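ULam111 (Flavobacterium sp., PDB 5WUT) probably hydrolyses the beta-1,3-glucosidic bonds of laminarin, as a laminarinase of glycoside hydrolase family 16 with a beta-jelly-roll fold. Local coordinates at residues 13-27 with 44-56. Residues are numbered along the deposited sequence; the frame is centred on the assembly and turned at random.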
ATOM      1  N   PHE A  13      -1.901 -16.376  19.584  1.00 13.08           N
ATOM      2  CA  PHE A  13      -1.650 -17.767  19.176  1.00 12.47           C
ATOM      3  C   PHE A  13      -0.394 -18.341  19.843  1.00 18.64           C
ATOM      4  O   PHE A  13       0.389 -19.068  19.218  1.00 20.04           O
ATOM      5  CB  PHE A  13      -1.554 -17.881  17.643  1.00 15.06           C
ATOM      6  CG  PHE A  13      -2.868 -17.658  16.938  1.00 13.19           C
ATOM      7  CD1 PHE A  13      -3.976 -18.448  17.225  1.00 13.28           C
ATOM      8  CD2 PHE A  13      -2.999 -16.637  15.995  1.00 13.32           C
ATOM      9  CE1 PHE A  13      -5.191 -18.245  16.583  1.00 13.62           C
ATOM     10  CE2 PHE A  13      -4.209 -16.428  15.342  1.00 12.22           C
ATOM     11  CZ  PHE A  13      -5.310 -17.223  15.638  1.00 14.74           C
ATOM     12  N   ASN A  14      -0.224 -18.027  21.124  1.00 19.97           N
ATOM     13  CA  ASN A  14       0.965 -18.446  21.865  1.00 20.50           C
ATOM     14  C   ASN A  14       0.747 -19.703  22.696  1.00 22.59           C
ATOM     15  O   ASN A  14       1.694 -20.229  23.280  1.00 27.48           O
ATOM     16  CB  ASN A  14       1.446 -17.320  22.788  1.00 24.45           C
ATOM     17  CG  ASN A  14       2.329 -16.315  22.079  1.00 26.21           C
ATOM     18  OD1 ASN A  14       2.983 -16.629  21.082  1.00 28.77           O
ATOM     19  ND2 ASN A  14       2.352 -15.083  22.598  1.00 28.10           N
ATOM     20  N   GLY A  15      -0.490 -20.180  22.768  1.00 19.59           N
ATOM     21  CA  GLY A  15      -0.790 -21.370  23.546  1.00 21.56           C
ATOM     22  C   GLY A  15      -0.248 -22.657  22.932  1.00 24.37           C
ATOM     23  O   GLY A  15       0.260 -22.646  21.810  1.00 23.87           O
ATOM     24  N   LYS A  16      -0.355 -23.776  23.652  1.00 25.18           N
ATOM     25  CA  LYS A  16       0.003 -25.058  23.053  1.00 24.25           C
ATOM     26  C   LYS A  16      -1.109 -25.560  22.152  1.00 23.02           C
ATOM     27  O   LYS A  16      -0.879 -26.392  21.282  1.00 25.88           O
ATOM     28  CB  LYS A  16       0.291 -26.139  24.099  1.00 32.31           C
ATOM     29  CG  LYS A  16       1.300 -25.814  25.173  1.00 32.83           C
ATOM     30  CD  LYS A  16       1.952 -27.127  25.611  1.00 35.08           C
ATOM     31  CE  LYS A  16       2.601 -27.030  26.975  1.00 34.50           C
ATOM     32  NZ  LYS A  16       1.964 -26.003  27.833  1.00 35.53           N
ATOM     33  N   GLU A  17      -2.321 -25.067  22.372  1.00 20.62           N
ATOM     34  CA  GLU A  17      -3.436 -25.442  21.524  1.00 18.77           C
ATOM     35  C   GLU A  17      -4.334 -24.238  21.306  1.00 17.89           C
ATOM     36  O   GLU A  17      -4.245 -23.241  22.024  1.00 18.15           O
ATOM     37  CB  GLU A  17      -4.236 -26.615  22.108  1.00 24.66           C
ATOM     38  CG  GLU A  17      -4.871 -26.384  23.463  1.00 28.95           C
ATOM     39  CD  GLU A  17      -5.485 -27.663  24.034  1.00 37.49           C
ATOM     40  OE1 GLU A  17      -4.875 -28.746  23.884  1.00 41.10           O
ATOM     41  OE2 GLU A  17      -6.592 -27.586  24.613  1.00 42.81           O
ATOM     42  N   LEU A  18      -5.189 -24.332  20.299  1.00 17.16           N
ATOM     43  CA  LEU A  18      -6.175 -23.295  20.039  1.00 17.87           C
ATOM     44  C   LEU A  18      -7.098 -23.160  21.238  1.00 16.96           C
ATOM     45  O   LEU A  18      -7.572 -24.156  21.770  1.00 17.55           O
ATOM     46  CB  LEU A  18      -6.981 -23.641  18.786  1.00 15.97           C
ATOM     47  CG  LEU A  18      -7.851 -22.546  18.177  1.00 15.34           C
ATOM     48  CD1 LEU A  18      -6.961 -21.481  17.572  1.00 15.88           C
ATOM     49  CD2 LEU A  18      -8.744 -23.151  17.099  1.00 16.74           C
ATOM     50  N   ASP A  19      -7.354 -21.930  21.669  1.00 15.30           N
ATOM     51  CA  ASP A  19      -8.228 -21.712  22.819  1.00 14.87           C
ATOM     52  C   ASP A  19      -9.698 -21.828  22.413  1.00 16.02           C
ATOM     53  O   ASP A  19     -10.248 -20.916  21.804  1.00 14.21           O
ATOM     54  CB  ASP A  19      -7.959 -20.336  23.446  1.00 16.07           C
ATOM     55  CG  ASP A  19      -8.712 -20.122  24.763  1.00 17.43           C
ATOM     56  OD1 ASP A  19      -9.603 -20.923  25.121  1.00 18.10           O
ATOM     57  OD2 ASP A  19      -8.390 -19.133  25.455  1.00 21.12           O
ATOM     58  N   THR A  20     -10.346 -22.939  22.761  1.00 13.68           N
ATOM     59  CA  THR A  20     -11.729 -23.157  22.332  1.00 14.27           C
ATOM     60  C   THR A  20     -12.756 -22.376  23.151  1.00 13.30           C
ATOM     61  O   THR A  20     -13.950 -22.434  22.871  1.00 16.31           O
ATOM     62  CB  THR A  20     -12.095 -24.665  22.345  1.00 17.50           C
ATOM     63  OG1 THR A  20     -11.811 -25.218  23.634  1.00 22.20           O
ATOM     64  CG2 THR A  20     -11.282 -25.401  21.301  1.00 20.53           C
ATOM     65  N   LYS A  21     -12.293 -21.615  24.134  1.00 14.10           N
ATOM     66  CA  LYS A  21     -13.169 -20.666  24.800  1.00 16.12           C
ATOM     67  C   LYS A  21     -13.387 -19.455  23.899  1.00 13.56           C
ATOM     68  O   LYS A  21     -14.373 -18.734  24.040  1.00 14.58           O
ATOM     69  CB  LYS A  21     -12.591 -20.228  26.143  1.00 17.53           C
ATOM     70  CG  LYS A  21     -12.475 -21.350  27.150  1.00 21.70           C
ATOM     71  CD  LYS A  21     -13.832 -21.949  27.458  1.00 26.84           C
ATOM     72  CE  LYS A  21     -13.733 -22.985  28.574  1.00 34.78           C
ATOM     73  NZ  LYS A  21     -12.645 -22.642  29.529  1.00 32.94           N
ATOM     74  N   ASN A  22     -12.459 -19.248  22.971  1.00 14.02           N
ATOM     75  CA  ASN A  22     -12.573 -18.135  22.027  1.00 11.43           C
ATOM     76  C   ASN A  22     -12.840 -18.584  20.592  1.00 11.83           C
ATOM     77  O   ASN A  22     -13.335 -17.786  19.793  1.00 11.98           O
ATOM     78  CB  ASN A  22     -11.316 -17.279  22.071  1.00 13.75           C
ATOM     79  CG  ASN A  22     -11.194 -16.515  23.372  1.00 11.65           C
ATOM     80  OD1 ASN A  22     -12.196 -16.258  24.041  1.00 16.05           O
ATOM     81  ND2 ASN A  22      -9.978 -16.149  23.733  1.00 13.68           N
ATOM     82  N   TRP A  23     -12.528 -19.847  20.268  1.00 11.33           N
ATOM     83  CA  TRP A  23     -12.630 -20.339  18.883  1.00 11.42           C
ATOM     84  C   TRP A  23     -13.529 -21.552  18.733  1.00 14.32           C
ATOM     85  O   TRP A  23     -13.537 -22.452  19.582  1.00 14.04           O
ATOM     86  CB  TRP A  23     -11.248 -20.701  18.320  1.00 10.29           C
ATOM     87  CG  TRP A  23     -10.368 -19.500  18.142  1.00 11.53           C
ATOM     88  CD1 TRP A  23      -9.439 -19.022  19.027  1.00 14.00           C
ATOM     89  CD2 TRP A  23     -10.354 -18.609  17.025  1.00 12.67           C
ATOM     90  NE1 TRP A  23      -8.843 -17.886  18.530  1.00 12.23           N
ATOM     91  CE2 TRP A  23      -9.383 -17.613  17.297  1.00 12.19           C
ATOM     92  CE3 TRP A  23     -11.058 -18.560  15.817  1.00 12.90           C
ATOM     93  CZ2 TRP A  23      -9.110 -16.567  16.411  1.00 12.50           C
ATOM     94  CZ3 TRP A  23     -10.778 -17.532  14.925  1.00  9.64           C
ATOM     95  CH2 TRP A  23      -9.811 -16.550  15.227  1.00  9.81           C
ATOM     96  N   ASN A  24     -14.262 -21.578  17.624  1.00 10.60           N
ATOM     97  CA  ASN A  24     -15.009 -22.758  17.197  1.00 11.32           C
ATOM     98  C   ASN A  24     -14.317 -23.380  16.013  1.00 10.63           C
ATOM     99  O   ASN A  24     -13.658 -22.674  15.236  1.00 11.77           O
ATOM    100  CB  ASN A  24     -16.422 -22.400  16.764  1.00 11.04           C
ATOM    101  CG  ASN A  24     -17.131 -21.537  17.752  1.00 15.15           C
ATOM    102  OD1 ASN A  24     -17.470 -21.977  18.840  1.00 13.36           O
ATOM    103  ND2 ASN A  24     -17.362 -20.281  17.384  1.00 12.81           N
ATOM    104  N   PHE A  25     -14.491 -24.687  15.841  1.00 11.84           N
ATOM    105  CA  PHE A  25     -14.186 -25.302  14.551  1.00 11.36           C
ATOM    106  C   PHE A  25     -15.445 -25.397  13.706  1.00 13.49           C
ATOM    107  O   PHE A  25     -16.518 -25.766  14.200  1.00 15.60           O
ATOM    108  CB  PHE A  25     -13.594 -26.708  14.710  1.00 13.94           C
ATOM    109  CG  PHE A  25     -12.250 -26.730  15.350  1.00 12.48           C
ATOM    110  CD1 PHE A  25     -11.097 -26.593  14.587  1.00 11.57           C
ATOM    111  CD2 PHE A  25     -12.130 -26.891  16.720  1.00 12.97           C
ATOM    112  CE1 PHE A  25      -9.854 -26.619  15.174  1.00 12.55           C
ATOM    113  CE2 PHE A  25     -10.880 -26.922  17.316  1.00 16.01           C
ATOM    114  CZ  PHE A  25      -9.744 -26.784  16.548  1.00 16.75           C
ATOM    115  N   GLU A  26     -15.316 -25.093  12.422  1.00 11.49           N
ATOM    116  CA  GLU A  26     -16.350 -25.494  11.481  1.00 12.04           C
ATOM    117  C   GLU A  26     -15.765 -26.683  10.724  1.00 13.90           C
ATOM    118  O   GLU A  26     -14.598 -26.664  10.325  1.00 14.62           O
ATOM    119  CB  GLU A  26     -16.760 -24.314  10.583  1.00 15.70           C
ATOM    120  CG  GLU A  26     -17.497 -23.240  11.412  1.00 16.59           C
ATOM    121  CD  GLU A  26     -18.182 -22.150  10.600  1.00 20.86           C
ATOM    122  OE1 GLU A  26     -18.971 -21.372  11.189  1.00 22.37           O
ATOM    123  OE2 GLU A  26     -17.927 -22.050   9.389  1.00 24.65           O
ATOM    124  N   LEU A  27     -16.534 -27.765  10.626  1.00 11.38           N
ATOM    125  CA  LEU A  27     -15.961 -29.046  10.204  1.00 11.38           C
ATOM    126  C   LEU A  27     -16.763 -29.722   9.108  1.00 10.14           C
ATOM    127  O   LEU A  27     -17.989 -29.602   9.058  1.00 12.60           O
ATOM    128  CB  LEU A  27     -15.866 -30.002  11.406  1.00 12.38           C
ATOM    129  CG  LEU A  27     -15.039 -29.490  12.586  1.00 11.71           C
ATOM    130  CD1 LEU A  27     -15.330 -30.331  13.837  1.00 12.64           C
ATOM    131  CD2 LEU A  27     -13.584 -29.530  12.265  1.00 12.26           C
ATOM    132  N   TYR A  44     -13.081 -29.801   6.220  1.00 10.68           N
ATOM    133  CA  TYR A  44     -12.422 -29.101   7.304  1.00 10.95           C
ATOM    134  C   TYR A  44     -12.337 -30.026   8.515  1.00 12.28           C
ATOM    135  O   TYR A  44     -13.276 -30.783   8.796  1.00 12.71           O
ATOM    136  CB  TYR A  44     -13.165 -27.819   7.627  1.00 10.96           C
ATOM    137  CG  TYR A  44     -12.958 -26.706   6.626  1.00 11.06           C
ATOM    138  CD1 TYR A  44     -11.683 -26.283   6.295  1.00  9.88           C
ATOM    139  CD2 TYR A  44     -14.039 -26.060   6.043  1.00 10.15           C
ATOM    140  CE1 TYR A  44     -11.482 -25.244   5.406  1.00 10.40           C
ATOM    141  CE2 TYR A  44     -13.844 -25.019   5.146  1.00 11.55           C
ATOM    142  CZ  TYR A  44     -12.566 -24.618   4.841  1.00 10.19           C
ATOM    143  OH  TYR A  44     -12.360 -23.577   3.955  1.00 10.77           O
ATOM    144  N   THR A  45     -11.199 -29.982   9.204  1.00 11.47           N
ATOM    145  CA  THR A  45     -10.927 -30.911  10.297  1.00 12.67           C
ATOM    146  C   THR A  45     -10.404 -30.196  11.526  1.00 12.93           C
ATOM    147  O   THR A  45     -10.172 -28.987  11.487  1.00 12.73           O
ATOM    148  CB  THR A  45      -9.873 -31.946   9.909  1.00 12.80           C
ATOM    149  OG1 THR A  45      -8.586 -31.330   9.939  1.00 12.96           O
ATOM    150  CG2 THR A  45     -10.145 -32.534   8.519  1.00 12.82           C
ATOM    151  N   LYS A  46     -10.174 -30.956  12.596  1.00 13.96           N
ATOM    152  CA  LYS A  46      -9.501 -30.440  13.792  1.00 13.27           C
ATOM    153  C   LYS A  46      -8.059 -30.922  13.829  1.00 15.34           C
ATOM    154  O   LYS A  46      -7.332 -30.711  14.815  1.00 16.29           O
ATOM    155  CB  LYS A  46     -10.220 -30.884  15.078  1.00 14.37           C
ATOM    156  CG  LYS A  46     -11.610 -30.324  15.267  1.00 16.82           C
ATOM    157  CD  LYS A  46     -12.111 -30.608  16.678  1.00 19.79           C
ATOM    158  CE  LYS A  46     -12.725 -31.984  16.813  1.00 25.96           C
ATOM    159  NZ  LYS A  46     -13.379 -32.092  18.149  1.00 31.53           N
ATOM    160  N   THR A  47      -7.642 -31.578  12.754  1.00 14.88           N
ATOM    161  CA  THR A  47      -6.320 -32.191  12.703  1.00 16.10           C
ATOM    162  C   THR A  47      -5.429 -31.637  11.589  1.00 17.28           C
ATOM    163  O   THR A  47      -4.420 -32.248  11.222  1.00 21.02           O
ATOM    164  CB  THR A  47      -6.444 -33.724  12.542  1.00 20.39           C
ATOM    165  OG1 THR A  47      -7.337 -34.011  11.460  1.00 22.76           O
ATOM    166  CG2 THR A  47      -7.000 -34.343  13.814  1.00 19.86           C
ATOM    167  N   ASN A  48      -5.774 -30.463  11.058  1.00 14.03           N
ATOM    168  CA  ASN A  48      -4.955 -29.838  10.022  1.00 14.05           C
ATOM    169  C   ASN A  48      -4.238 -28.563  10.480  1.00 13.65           C
ATOM    170  O   ASN A  48      -3.663 -27.843   9.667  1.00 15.43           O
ATOM    171  CB  ASN A  48      -5.806 -29.521   8.784  1.00 12.01           C
ATOM    172  CG  ASN A  48      -5.973 -30.723   7.866  1.00 11.48           C
ATOM    173  OD1 ASN A  48      -6.665 -31.681   8.211  1.00 15.34           O
ATOM    174  ND2 ASN A  48      -5.360 -30.658   6.682  1.00 13.36           N
ATOM    175  N   HIS A  49      -4.257 -28.288  11.775  1.00 12.83           N
ATOM    176  CA  HIS A  49      -3.573 -27.096  12.271  1.00 11.86           C
ATOM    177  C   HIS A  49      -2.635 -27.435  13.420  1.00 15.04           C
ATOM    178  O   HIS A  49      -2.771 -28.476  14.069  1.00 15.97           O
ATOM    179  CB  HIS A  49      -4.580 -26.075  12.757  1.00 13.30           C
ATOM    180  CG  HIS A  49      -5.207 -26.485  14.042  1.00 14.41           C
ATOM    181  ND1 HIS A  49      -6.167 -27.467  14.108  1.00 14.66           N
ATOM    182  CD2 HIS A  49      -4.957 -26.102  15.316  1.00 13.18           C
ATOM    183  CE1 HIS A  49      -6.502 -27.662  15.372  1.00 13.17           C
ATOM    184  NE2 HIS A  49      -5.788 -26.843  16.124  1.00 13.33           N
ATOM    185  N   LYS A  50      -1.698 -26.535  13.679  1.00 13.93           N
ATOM    186  CA  LYS A  50      -0.814 -26.653  14.833  1.00 15.34           C
ATOM    187  C   LYS A  50      -0.432 -25.268  15.340  1.00 16.42           C
ATOM    188  O   LYS A  50      -0.503 -24.281  14.603  1.00 15.53           O
ATOM    189  CB  LYS A  50       0.447 -27.433  14.480  1.00 15.53           C
ATOM    190  CG  LYS A  50       1.358 -26.690  13.532  1.00 19.38           C
ATOM    191  CD  LYS A  50       2.558 -27.525  13.109  1.00 23.36           C
ATOM    192  CE  LYS A  50       2.987 -27.166  11.691  1.00 29.57           C
ATOM    193  NZ  LYS A  50       4.365 -27.630  11.386  1.00 34.66           N
ATOM    194  N   MET A  51      -0.063 -25.200  16.613  1.00 17.63           N
ATOM    195  CA  MET A  51       0.489 -23.981  17.190  1.00 17.81           C
ATOM    196  C   MET A  51       1.997 -24.135  17.236  1.00 19.88           C
ATOM    197  O   MET A  51       2.517 -25.019  17.914  1.00 21.87           O
ATOM    198  CB  MET A  51      -0.075 -23.716  18.587  1.00 17.46           C
ATOM    199  CG  MET A  51      -1.557 -24.013  18.697  1.00 22.42           C
ATOM    200  SD  MET A  51      -2.552 -22.834  17.767  1.00 27.71           S
ATOM    201  CE  MET A  51      -1.828 -21.313  18.322  1.00 23.27           C
ATOM    202  N   GLU A  52       2.693 -23.302  16.476  1.00 18.36           N
ATOM    203  CA  GLU A  52       4.134 -23.436  16.296  1.00 19.68           C
ATOM    204  C   GLU A  52       4.837 -22.084  16.266  1.00 22.12           C
ATOM    205  O   GLU A  52       4.530 -21.257  15.419  1.00 17.73           O
ATOM    206  CB  GLU A  52       4.425 -24.201  15.007  1.00 26.22           C
ATOM    207  CG  GLU A  52       5.892 -24.448  14.732  1.00 30.42           C
ATOM    208  CD  GLU A  52       6.100 -25.168  13.420  1.00 36.42           C
ATOM    209  OE1 GLU A  52       5.879 -24.546  12.358  1.00 35.51           O
ATOM    210  OE2 GLU A  52       6.469 -26.360  13.448  1.00 41.31           O
ATOM    211  N   ASN A  53       5.765 -21.868  17.193  1.00 26.48           N
ATOM    212  CA  ASN A  53       6.611 -20.675  17.178  1.00 26.50           C
ATOM    213  C   ASN A  53       5.782 -19.389  17.247  1.00 22.17           C
ATOM    214  O   ASN A  53       6.106 -18.392  16.594  1.00 25.43           O
ATOM    215  CB  ASN A  53       7.495 -20.676  15.924  1.00 24.31           C
ATOM    216  CG  ASN A  53       8.622 -19.658  15.992  1.00 36.69           C
ATOM    217  OD1 ASN A  53       9.168 -19.389  17.062  1.00 39.34           O
ATOM    218  ND2 ASN A  53       8.973 -19.084  14.842  1.00 38.79           N
ATOM    219  N   GLY A  54       4.701 -19.431  18.025  1.00 20.12           N
ATOM    220  CA  GLY A  54       3.832 -18.281  18.212  1.00 20.84           C
ATOM    221  C   GLY A  54       2.906 -18.000  17.040  1.00 18.00           C
ATOM    222  O   GLY A  54       2.330 -16.920  16.941  1.00 18.46           O
ATOM    223  N   LYS A  55       2.768 -18.965  16.139  1.00 16.48           N
ATOM    224  CA  LYS A  55       1.855 -18.837  15.005  1.00 16.26           C
ATOM    225  C   LYS A  55       0.809 -19.939  15.021  1.00 17.28           C
ATOM    226  O   LYS A  55       1.107 -21.081  15.389  1.00 15.64           O
ATOM    227  CB  LYS A  55       2.612 -18.902  13.667  1.00 17.39           C
ATOM    228  CG  LYS A  55       3.239 -17.600  13.146  1.00 23.86           C
ATOM    229  CD  LYS A  55       4.221 -17.011  14.116  1.00 24.35           C
ATOM    230  CE  LYS A  55       5.078 -15.946  13.472  1.00 19.53           C
ATOM    231  NZ  LYS A  55       6.420 -15.992  14.081  1.00 24.03           N
ATOM    232  N   LEU A  56      -0.404 -19.601  14.595  1.00 13.44           N
ATOM    233  CA  LEU A  56      -1.346 -20.613  14.134  1.00 12.37           C
ATOM    234  C   LEU A  56      -0.926 -21.026  12.726  1.00  9.86           C
ATOM    235  O   LEU A  56      -0.827 -20.188  11.836  1.00 11.98           O
ATOM    236  CB  LEU A  56      -2.791 -20.089  14.140  1.00 13.73           C
ATOM    237  CG  LEU A  56      -3.811 -20.962  13.389  1.00 11.51           C
ATOM    238  CD1 LEU A  56      -4.020 -22.308  14.104  1.00 14.59           C
ATOM    239  CD2 LEU A  56      -5.126 -20.229  13.245  1.00 10.60           C
TER
HETATM  240  O   HOH W   1      -0.214 -27.677  18.252  1.00 24.02           O
HETATM  241  O   HOH W   2      -5.454 -26.839  18.932  1.00 19.32           O
HETATM  242  O   HOH W   3     -11.695 -26.768  10.885  1.00 12.26           O
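Phe13-Asn14 lies against Gly54-Lys55, and Leu27 against Tyr44, the CA atoms of Asn14 and Gly54 being 4.6 Å apart; between these ends residues 15-18 run past Met51 of the hairpin of strands 49-52 and 55-63, which turns through a type I' beta turn from Glu52 to Lys55, and after a turn away from it the chain returns at Phe25. Two waters bridge the segments: one accepts from Leu18 N and is hydrogen-bonded to His49 NE2 in the imidazole plane, the other accepts from Met51 N and gives a weak bond to Lys16 O. Phe13 lays one ring face over Leu56, whose CB stands 3.6 Å from the ring centroid in a CH-pi contact. The Met51 chain, bent at chi2 (-69°) and chi3 (-48°), curls against the backbone of residues 15-18 and brings CE to 3.5 Å from Phe13 CB. Lys46 lays CG over one face of Phe25, 3.7 Å from the ring centroid, in a CH-pi contact, while His49 CE1 approaches Phe25 CE1 at the ring edge (3.5 Å). Leu27 CD2 flanks the same lysine, 3.7 Å from Lys46 CG. An alanine in place of Phe25 would probably leave the Lys46 methylenes and His49 imidazole without their shared apolar partner. Phe13 and Leu56 both pack on Ile228 of strand 224-234; Glu26 is salt-bridged to Arg71 of strand 66-80, and Tyr44 OH bonds Asn205 of strand 200-208, fastening both segments to the jelly roll.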